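Local structure of putative sugar binding protein (Geobacillus stearothermophilus, 6GT9) at residues A[51-56]-A[61-66]. The protein binds galactose and probably glucose as a bacterial solute-binding protein, probably serving a three-component sensing system for galactan utilization. Numbering follows the deposited sequence.
Sequences GAKAAA and VDLEYI
Leu63 lays its side chain against the helical face formed by Ala52, Lys53 and Ala56. Its CG stands anti to the backbone N (chi1 -176°) and so points toward Ala52; chi2 of 97° then turns CD2 onto the helix. There CD2 meets Ala52 CB at 3.6 Å and Lys53 CG at 3.8 Å. One helical turn on, Ala56 CB sits 3.6 Å from Leu63 CB. The same methyl touches Val61 CG2, also at 3.6 Å, from a second direction. The small alanine side chains are consistent with the close approach, 8.0 Å between the axes of the two short segments. Lys53 runs along the outer edge, bent at three torsions, and its aliphatic part flanks Leu63. Its NZ makes a weak hydrogen bond to Leu63 O at 3.5 Å. A water accepts from Tyr65 N and, weakly, from Lys53 NZ, which also forms a salt bridge with Glu49 on the same helix. At the turn, Val61 N donates to Ala56 O at 3.0 Å. Tyr65 OH is hydrogen-bonded to Leu40 O, and its side chain touches that of Trp45, which binds galactose. This is the second half of a beta-alpha-beta unit in one lobe of the periplasmic binding protein fold: helix 43-59 returns antiparallel to strand 62-65, at the edge of the parallel sheet. The chemistry implies a joint held mainly by apolar packing, with one firm backbone bond at the turn and weaker lysine bonds at the more exposed edge.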
loop_
_atom_site.group_PDB
_atom_site.type_symbol
_atom_site.label_atom_id
_atom_site.label_comp_id
_atom_site.label_asym_id
_atom_site.label_seq_id
_atom_site.Cartn_x
_atom_site.Cartn_y
_atom_site.Cartn_z
ATOM N N GLY A 51 1.299 -3.024 -14.488
ATOM C CA GLY A 51 2.718 -3.341 -14.585
ATOM C C GLY A 51 2.970 -4.828 -14.755
ATOM O O GLY A 51 3.740 -5.247 -15.627
ATOM N N ALA A 52 2.316 -5.648 -13.925
ATOM C CA ALA A 52 2.512 -7.092 -13.997
ATOM C C ALA A 52 2.103 -7.648 -15.359
ATOM O O ALA A 52 2.825 -8.469 -15.948
ATOM C CB ALA A 52 1.729 -7.785 -12.878
ATOM N N LYS A 53 0.952 -7.211 -15.878
ATOM C CA LYS A 53 0.474 -7.706 -17.168
ATOM C C LYS A 53 1.420 -7.328 -18.306
ATOM O O LYS A 53 1.619 -8.105 -19.248
ATOM C CB LYS A 53 -0.934 -7.164 -17.432
ATOM C CG LYS A 53 -2.057 -7.915 -16.713
ATOM C CD LYS A 53 -2.363 -9.226 -17.421
ATOM C CE LYS A 53 -3.853 -9.501 -17.471
ATOM N NZ LYS A 53 -4.423 -9.873 -16.156
ATOM N N ALA A 54 2.000 -6.133 -18.249
ATOM C CA ALA A 54 2.933 -5.706 -19.286
ATOM C C ALA A 54 4.218 -6.530 -19.261
ATOM O O ALA A 54 4.751 -6.895 -20.317
ATOM C CB ALA A 54 3.240 -4.215 -19.119
ATOM N N ALA A 55 4.740 -6.828 -18.070
ATOM C CA ALA A 55 5.893 -7.715 -17.985
ATOM C C ALA A 55 5.545 -9.098 -18.516
ATOM O O ALA A 55 6.344 -9.719 -19.223
ATOM C CB ALA A 55 6.390 -7.808 -16.543
ATOM N N ALA A 56 4.339 -9.577 -18.196
ATOM C CA ALA A 56 3.904 -10.903 -18.626
ATOM C C ALA A 56 3.795 -10.991 -20.144
ATOM O O ALA A 56 4.182 -12.000 -20.744
ATOM C CB ALA A 56 2.564 -11.233 -17.969
ATOM N N VAL A 61 4.340 -15.018 -20.684
ATOM C CA VAL A 61 3.766 -15.820 -19.620
ATOM C C VAL A 61 2.310 -15.401 -19.444
ATOM O O VAL A 61 1.892 -14.311 -19.849
ATOM C CB VAL A 61 4.548 -15.700 -18.289
ATOM C CG1 VAL A 61 6.074 -15.780 -18.526
ATOM C CG2 VAL A 61 4.169 -14.449 -17.567
ATOM N N ASP A 62 1.519 -16.294 -18.849
ATOM C CA ASP A 62 0.118 -16.027 -18.542
ATOM C C ASP A 62 0.028 -15.509 -17.112
ATOM O O ASP A 62 0.365 -16.220 -16.158
ATOM C CB ASP A 62 -0.733 -17.288 -18.729
ATOM C CG ASP A 62 -2.185 -17.103 -18.260
ATOM O OD1 ASP A 62 -2.820 -16.083 -18.610
ATOM O OD2 ASP A 62 -2.688 -17.978 -17.523
ATOM N N LEU A 63 -0.393 -14.265 -16.964
ATOM C CA LEU A 63 -0.555 -13.661 -15.651
ATOM C C LEU A 63 -2.039 -13.600 -15.313
ATOM O O LEU A 63 -2.806 -12.924 -16.005
ATOM C CB LEU A 63 0.062 -12.269 -15.613
ATOM C CG LEU A 63 -0.044 -11.748 -14.190
ATOM C CD1 LEU A 63 1.249 -11.989 -13.453
ATOM C CD2 LEU A 63 -0.426 -10.296 -14.213
ATOM N N GLU A 64 -2.438 -14.330 -14.275
ATOM C CA GLU A 64 -3.817 -14.371 -13.812
ATOM C C GLU A 64 -3.943 -13.453 -12.602
ATOM O O GLU A 64 -3.222 -13.637 -11.616
ATOM C CB GLU A 64 -4.215 -15.792 -13.433
ATOM C CG GLU A 64 -3.685 -16.890 -14.342
ATOM C CD GLU A 64 -4.180 -18.236 -13.846
ATOM O OE1 GLU A 64 -5.269 -18.207 -13.235
ATOM O OE2 GLU A 64 -3.518 -19.290 -14.034
ATOM N N TYR A 65 -4.846 -12.468 -12.687
ATOM C CA TYR A 65 -5.108 -11.504 -11.614
ATOM C C TYR A 65 -6.325 -11.985 -10.838
ATOM O O TYR A 65 -7.448 -11.962 -11.363
ATOM C CB TYR A 65 -5.345 -10.114 -12.199
ATOM C CG TYR A 65 -5.558 -8.970 -11.217
ATOM C CD1 TYR A 65 -4.496 -8.429 -10.503
ATOM C CD2 TYR A 65 -6.815 -8.387 -11.061
ATOM C CE1 TYR A 65 -4.686 -7.350 -9.626
ATOM C CE2 TYR A 65 -7.016 -7.319 -10.201
ATOM C CZ TYR A 65 -5.945 -6.804 -9.482
ATOM O OH TYR A 65 -6.133 -5.733 -8.625
ATOM N N ILE A 66 -6.107 -12.459 -9.607
ATOM C CA ILE A 66 -7.156 -13.136 -8.842
ATOM C C ILE A 66 -7.086 -12.653 -7.405
ATOM O O ILE A 66 -6.059 -12.828 -6.743
ATOM C CB ILE A 66 -7.019 -14.669 -8.872
ATOM C CG1 ILE A 66 -6.872 -15.188 -10.303
ATOM C CG2 ILE A 66 -8.211 -15.308 -8.196
ATOM C CD1 ILE A 66 -6.464 -16.632 -10.376
HETATM O O HOH W 1 -6.469 -12.267 -15.063
#